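Local coordinates for protein EccC5 (Mycobacterium xenopi RIVM700367, PDB 7B9F) that probably serves as the membrane-bound FtsK/SpoIIIE-type ATPase of the ESX-5 type VII secretion system, powering protein export across the mycobacterial inner membrane, at residues G168-E173 against R379-W384; S124-Y129 against Y207-M212. One frame throughout, in Å; residues are numbered along the deposited sequence.

Contact 1: residues G168-E173 against R379-W384; sequences GMTRPE and RDRDTW
The side chains of Arg171 and Arg381 cross at about a right angle. Their guanidinium planes are 41° apart, and Arg171 NH1 sits over the face of Arg381, toward its rim, 3.3 Å from Arg381 NH2. These two donors carry like charge, and three acids lie around the pair. At the edge of the Arg171 guanidinium, in its plane, Asp380 OD1 accepts a weak but straight bond from Arg171 NH2 at 3.3 Å; the Asp380 carboxylate is nearly coplanar with that group. Asp382 OD2 takes a second weak bond from the same nitrogen, its carboxylate plane at 80° to the guanidinium. Through OD1, Asp382 also receives Arg381 NE and NH2 side-on. Glu173 OE2 forms a salt bridge with Arg381 NH2 at 2.7 Å, bent and weak, the planes steep to each other. A chi3 bend (68°) turns Arg381 NE out of line. Arg381 NH1 makes a weak bond to Arg171 O at 3.1 Å. Asp380 OD2 accepts from Thr383 N, an Asx motif, and also from Thr383 OG1. Met125 and Tyr129 of helix 97-132 also pack on Arg381. The five charged side chains form one salt-bridge network, whose carboxylates probably offset the repulsion between the arginines.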
loop_
_atom_site.group_PDB
_atom_site.type_symbol
_atom_site.label_atom_id
_atom_site.label_comp_id
_atom_site.label_asym_id
_atom_site.label_seq_id
_atom_site.Cartn_x
_atom_site.Cartn_y
_atom_site.Cartn_z
ATOM N N GLY C 168 8.254 27.808 7.373
ATOM C CA GLY C 168 9.685 28.025 7.367
ATOM C C GLY C 168 10.295 27.709 8.710
ATOM O O GLY C 168 9.691 27.026 9.534
ATOM N N MET C 169 11.506 28.212 8.920
ATOM C CA MET C 169 12.264 27.965 10.136
ATOM C C MET C 169 11.913 28.972 11.216
ATOM O O MET C 169 11.511 30.099 10.928
ATOM C CB MET C 169 13.758 28.069 9.866
ATOM C CG MET C 169 14.296 27.018 8.973
ATOM S SD MET C 169 16.068 27.192 8.765
ATOM C CE MET C 169 16.125 28.615 7.688
ATOM N N THR C 170 12.105 28.567 12.466
ATOM C CA THR C 170 12.059 29.507 13.576
ATOM C C THR C 170 12.877 28.941 14.723
ATOM O O THR C 170 13.098 27.732 14.802
ATOM C CB THR C 170 10.626 29.797 14.028
ATOM O OG1 THR C 170 10.640 30.844 15.003
ATOM C CG2 THR C 170 9.998 28.579 14.627
ATOM N N ARG C 171 13.349 29.823 15.586
ATOM C CA ARG C 171 14.148 29.319 16.690
ATOM C C ARG C 171 13.236 28.729 17.763
ATOM O O ARG C 171 12.129 29.223 17.975
ATOM C CB ARG C 171 15.028 30.425 17.274
ATOM C CG ARG C 171 14.293 31.550 17.944
ATOM C CD ARG C 171 15.257 32.491 18.626
ATOM N NE ARG C 171 14.593 33.700 19.097
ATOM C CZ ARG C 171 13.904 33.781 20.229
ATOM N NH1 ARG C 171 13.787 32.726 21.020
ATOM N NH2 ARG C 171 13.333 34.925 20.573
ATOM N N PRO C 172 13.653 27.663 18.423
ATOM C CA PRO C 172 12.777 26.973 19.365
ATOM C C PRO C 172 12.665 27.736 20.675
ATOM O O PRO C 172 13.249 28.795 20.862
ATOM C CB PRO C 172 13.480 25.635 19.564
ATOM C CG PRO C 172 14.888 25.971 19.433
ATOM C CD PRO C 172 14.960 27.001 18.345
ATOM N N GLU C 173 11.886 27.167 21.589
ATOM C CA GLU C 173 11.728 27.754 22.907
ATOM C C GLU C 173 12.835 27.352 23.865
ATOM O O GLU C 173 13.027 28.033 24.876
ATOM C CB GLU C 173 10.377 27.355 23.493
ATOM C CG GLU C 173 9.163 28.018 22.847
ATOM C CD GLU C 173 8.932 29.469 23.257
ATOM O OE1 GLU C 173 7.750 29.839 23.416
ATOM O OE2 GLU C 173 9.894 30.249 23.417
ATOM N N ARG C 379 13.521 38.587 11.239
ATOM C CA ARG C 379 12.908 39.339 12.318
ATOM C C ARG C 379 12.916 38.502 13.581
ATOM O O ARG C 379 12.979 37.273 13.527
ATOM C CB ARG C 379 11.481 39.739 11.975
ATOM C CG ARG C 379 11.392 40.790 10.904
ATOM C CD ARG C 379 9.962 41.141 10.595
ATOM N NE ARG C 379 9.894 42.310 9.736
ATOM C CZ ARG C 379 9.742 43.544 10.191
ATOM N NH1 ARG C 379 9.638 43.760 11.489
ATOM N NH2 ARG C 379 9.699 44.560 9.351
ATOM N N ASP C 380 12.873 39.178 14.720
ATOM C CA ASP C 380 12.814 38.478 15.992
ATOM C C ASP C 380 11.483 37.757 16.126
ATOM O O ASP C 380 10.445 38.254 15.686
ATOM C CB ASP C 380 12.999 39.455 17.144
ATOM C CG ASP C 380 12.777 38.812 18.492
ATOM O OD1 ASP C 380 13.145 37.631 18.662
ATOM O OD2 ASP C 380 12.218 39.483 19.381
ATOM N N ARG C 381 11.521 36.569 16.725
ATOM C CA ARG C 381 10.308 35.782 16.877
ATOM C C ARG C 381 9.334 36.423 17.854
ATOM O O ARG C 381 8.118 36.307 17.675
ATOM C CB ARG C 381 10.663 34.369 17.326
ATOM C CG ARG C 381 9.499 33.420 17.415
ATOM C CD ARG C 381 9.867 32.252 18.286
ATOM N NE ARG C 381 10.037 32.683 19.663
ATOM C CZ ARG C 381 10.453 31.893 20.640
ATOM N NH1 ARG C 381 10.745 30.629 20.389
ATOM N NH2 ARG C 381 10.582 32.370 21.866
ATOM N N ASP C 382 9.832 37.113 18.873
ATOM C CA ASP C 382 8.936 37.642 19.891
ATOM C C ASP C 382 8.517 39.084 19.641
ATOM O O ASP C 382 7.354 39.431 19.861
ATOM C CB ASP C 382 9.583 37.536 21.269
ATOM C CG ASP C 382 9.900 36.111 21.649
ATOM O OD1 ASP C 382 9.234 35.198 21.121
ATOM O OD2 ASP C 382 10.808 35.903 22.480
ATOM N N THR C 383 9.431 39.938 19.190
ATOM C CA THR C 383 9.165 41.366 19.114
ATOM C C THR C 383 9.003 41.887 17.697
ATOM O O THR C 383 8.750 43.081 17.527
ATOM C CB THR C 383 10.286 42.142 19.799
ATOM O OG1 THR C 383 11.498 41.965 19.057
ATOM C CG2 THR C 383 10.487 41.633 21.206
ATOM N N TRP C 384 9.182 41.041 16.687
ATOM C CA TRP C 384 9.076 41.377 15.269
ATOM C C TRP C 384 10.060 42.449 14.827
ATOM O O TRP C 384 9.889 43.025 13.752
ATOM C CB TRP C 384 7.656 41.804 14.889
ATOM C CG TRP C 384 6.612 40.898 15.394
ATOM C CD1 TRP C 384 5.769 41.123 16.429
ATOM C CD2 TRP C 384 6.284 39.612 14.879
ATOM N NE1 TRP C 384 4.933 40.053 16.598
ATOM C CE2 TRP C 384 5.234 39.110 15.656
ATOM C CE3 TRP C 384 6.783 38.835 13.837
ATOM C CZ2 TRP C 384 4.673 37.868 15.424
ATOM C CZ3 TRP C 384 6.225 37.607 13.610
ATOM C CH2 TRP C 384 5.184 37.132 14.400
#

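Contact 2: residues S124-Y129 against Y207-M212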
loop_
_atom_site.group_PDB
_atom_site.type_symbol
_atom_site.label_atom_id
_atom_site.label_comp_id
_atom_site.label_asym_id
_atom_site.label_seq_id
_atom_site.Cartn_x
_atom_site.Cartn_y
_atom_site.Cartn_z
ATOM N N SER C 124 5.398 20.818 21.167
ATOM C CA SER C 124 4.501 21.722 21.877
ATOM C C SER C 124 4.334 23.036 21.129
ATOM O O SER C 124 3.209 23.517 20.937
ATOM C CB SER C 124 5.023 21.985 23.284
ATOM O OG SER C 124 4.284 23.024 23.893
ATOM N N MET C 125 5.440 23.610 20.662
ATOM C CA MET C 125 5.359 24.897 19.979
ATOM C C MET C 125 4.697 24.760 18.608
ATOM O O MET C 125 3.979 25.662 18.158
ATOM C CB MET C 125 6.748 25.524 19.897
ATOM C CG MET C 125 6.789 26.883 19.258
ATOM S SD MET C 125 8.460 27.541 19.259
ATOM C CE MET C 125 9.225 26.502 18.038
ATOM N N ASP C 126 4.921 23.628 17.938
ATOM C CA ASP C 126 4.226 23.323 16.690
ATOM C C ASP C 126 2.721 23.283 16.885
ATOM O O ASP C 126 1.968 23.878 16.106
ATOM C CB ASP C 126 4.706 21.978 16.153
ATOM C CG ASP C 126 4.063 21.606 14.836
ATOM O OD1 ASP C 126 3.519 22.488 14.149
ATOM O OD2 ASP C 126 4.073 20.408 14.492
ATOM N N ALA C 127 2.268 22.535 17.891
ATOM C CA ALA C 127 0.841 22.451 18.163
ATOM C C ALA C 127 0.276 23.817 18.491
ATOM O O ALA C 127 -0.832 24.148 18.064
ATOM C CB ALA C 127 0.575 21.475 19.303
ATOM N N ASN C 128 1.048 24.641 19.203
ATOM C CA ASN C 128 0.573 25.979 19.529
ATOM C C ASN C 128 0.377 26.820 18.274
ATOM O O ASN C 128 -0.710 27.360 18.043
ATOM C CB ASN C 128 1.544 26.663 20.476
ATOM C CG ASN C 128 1.129 28.065 20.791
ATOM O OD1 ASN C 128 0.114 28.285 21.436
ATOM N ND2 ASN C 128 1.905 29.030 20.331
ATOM N N TYR C 129 1.401 26.903 17.425
ATOM C CA TYR C 129 1.283 27.736 16.228
ATOM C C TYR C 129 0.194 27.242 15.290
ATOM O O TYR C 129 -0.592 28.042 14.773
ATOM C CB TYR C 129 2.611 27.816 15.486
ATOM C CG TYR C 129 3.573 28.778 16.106
ATOM C CD1 TYR C 129 3.139 29.713 17.022
ATOM C CD2 TYR C 129 4.906 28.771 15.761
ATOM C CE1 TYR C 129 4.003 30.595 17.591
ATOM C CE2 TYR C 129 5.781 29.656 16.325
ATOM C CZ TYR C 129 5.324 30.566 17.239
ATOM O OH TYR C 129 6.191 31.459 17.813
ATOM N N TYR C 207 11.916 23.186 12.046
ATOM C CA TYR C 207 11.683 23.223 10.616
ATOM C C TYR C 207 10.201 23.029 10.337
ATOM O O TYR C 207 9.522 22.287 11.051
ATOM C CB TYR C 207 12.486 22.140 9.913
ATOM C CG TYR C 207 13.919 22.524 9.707
ATOM C CD1 TYR C 207 14.346 23.087 8.529
ATOM C CD2 TYR C 207 14.866 22.234 10.669
ATOM C CE1 TYR C 207 15.662 23.422 8.341
ATOM C CE2 TYR C 207 16.183 22.548 10.482
ATOM C CZ TYR C 207 16.575 23.145 9.318
ATOM O OH TYR C 207 17.895 23.464 9.129
ATOM N N ASN C 208 9.711 23.707 9.299
ATOM C CA ASN C 208 8.332 23.619 8.818
ATOM C C ASN C 208 7.351 24.035 9.915
ATOM O O ASN C 208 6.479 23.279 10.333
ATOM C CB ASN C 208 8.027 22.211 8.289
ATOM C CG ASN C 208 6.726 22.131 7.510
ATOM O OD1 ASN C 208 5.863 22.994 7.600
ATOM N ND2 ASN C 208 6.593 21.079 6.725
ATOM N N LEU C 209 7.532 25.236 10.389
ATOM C CA LEU C 209 6.545 25.882 11.221
ATOM C C LEU C 209 5.995 27.106 10.508
ATOM O O LEU C 209 6.662 27.650 9.625
ATOM C CB LEU C 209 7.130 26.298 12.572
ATOM C CG LEU C 209 7.421 25.156 13.524
ATOM C CD1 LEU C 209 7.704 25.735 14.864
ATOM C CD2 LEU C 209 6.239 24.242 13.601
ATOM N N PRO C 210 4.772 27.532 10.824
ATOM C CA PRO C 210 4.203 28.702 10.156
ATOM C C PRO C 210 5.027 29.954 10.376
ATOM O O PRO C 210 5.453 30.251 11.489
ATOM C CB PRO C 210 2.826 28.833 10.803
ATOM C CG PRO C 210 2.498 27.483 11.203
ATOM C CD PRO C 210 3.764 26.867 11.660
ATOM N N LYS C 211 5.243 30.689 9.297
ATOM C CA LYS C 211 5.909 31.974 9.354
ATOM C C LYS C 211 4.856 33.049 9.217
ATOM O O LYS C 211 3.945 32.936 8.400
ATOM C CB LYS C 211 6.949 32.119 8.258
ATOM C CG LYS C 211 8.044 31.117 8.386
ATOM C CD LYS C 211 8.805 31.338 9.662
ATOM C CE LYS C 211 9.630 32.592 9.595
ATOM N NZ LYS C 211 10.437 32.765 10.825
ATOM N N MET C 212 4.968 34.075 10.032
ATOM C CA MET C 212 3.905 35.039 10.168
ATOM C C MET C 212 4.417 36.436 9.869
ATOM O O MET C 212 5.619 36.695 9.871
ATOM C CB MET C 212 3.313 34.976 11.566
ATOM C CG MET C 212 2.359 33.840 11.787
ATOM S SD MET C 212 3.196 32.378 12.393
ATOM C CE MET C 212 3.814 32.996 13.951
#
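Leu209 points at helix 97-132 and meets Met125 and Asp126. Leu209 CD1 lies 3.6 Å from Met125 CE, the two side chains crossing at about a right angle. Leu209 CD2 sits against the Asp126 carboxylate, 3.3 Å from Asp126 OD1. Met125 CG is anti to the backbone N (chi1 -178°), and a bend at chi3 turns CE toward the leucine. This is the close, buried part. The acid next to it is paired: Asp126 OD1 forms a salt bridge with Arg130, and OD2 bonds to the backbone of another protein's chain. The other end is looser: Tyr129 and Met212 are partly exposed, while Pro210 is buried. Tyr129 CB is 4.1 Å from Pro210 CD, and Tyr129 CZ is 4.4 Å from Met212 CE. That methyl stands over the centre of the Tyr129 ring, and Met212 SD is 5.2 Å from the ring centroid, a Met-aromatic contact. Met125 CG lies over the opposite face, toward the rim. The phenol ring is held between two methionines, one from its own helix and one from the strand. No hydrogen bond crosses between the two segments. The axes of 124-129 and 209-212 cross at 52° and come within 8.5 Å. Asn208 and Leu209 both face Gly168 in a G1 beta bulge. The arrangement is that of a helix packed on an outer strand, within this chain, of a mixed sheet.

Overall arrangement
Both contacts reach neighbouring strands of one sheet, 162-170 and 209-214, and their centres are about 10 Å apart. Contact 2 is the buried one: mainly apolar side chains join helix 97-132 to strand 209-214. Contact 1 is only partly buried: charged groups tie the turn after strand 162-170 to the loop between strands 373-376 and 392-397. The two meet directly. Gly168 N is 2.8 Å from Leu209 O, a probable hydrogen bond, and Thr170 CG2 packs on Leu209 CD1. A further probable bond joins Met169 O and Lys211 NZ. Helix 97-132 touches both contacts through Met125 and Tyr129. Its contact with the strand is mainly apolar, and the loop contact is ionic.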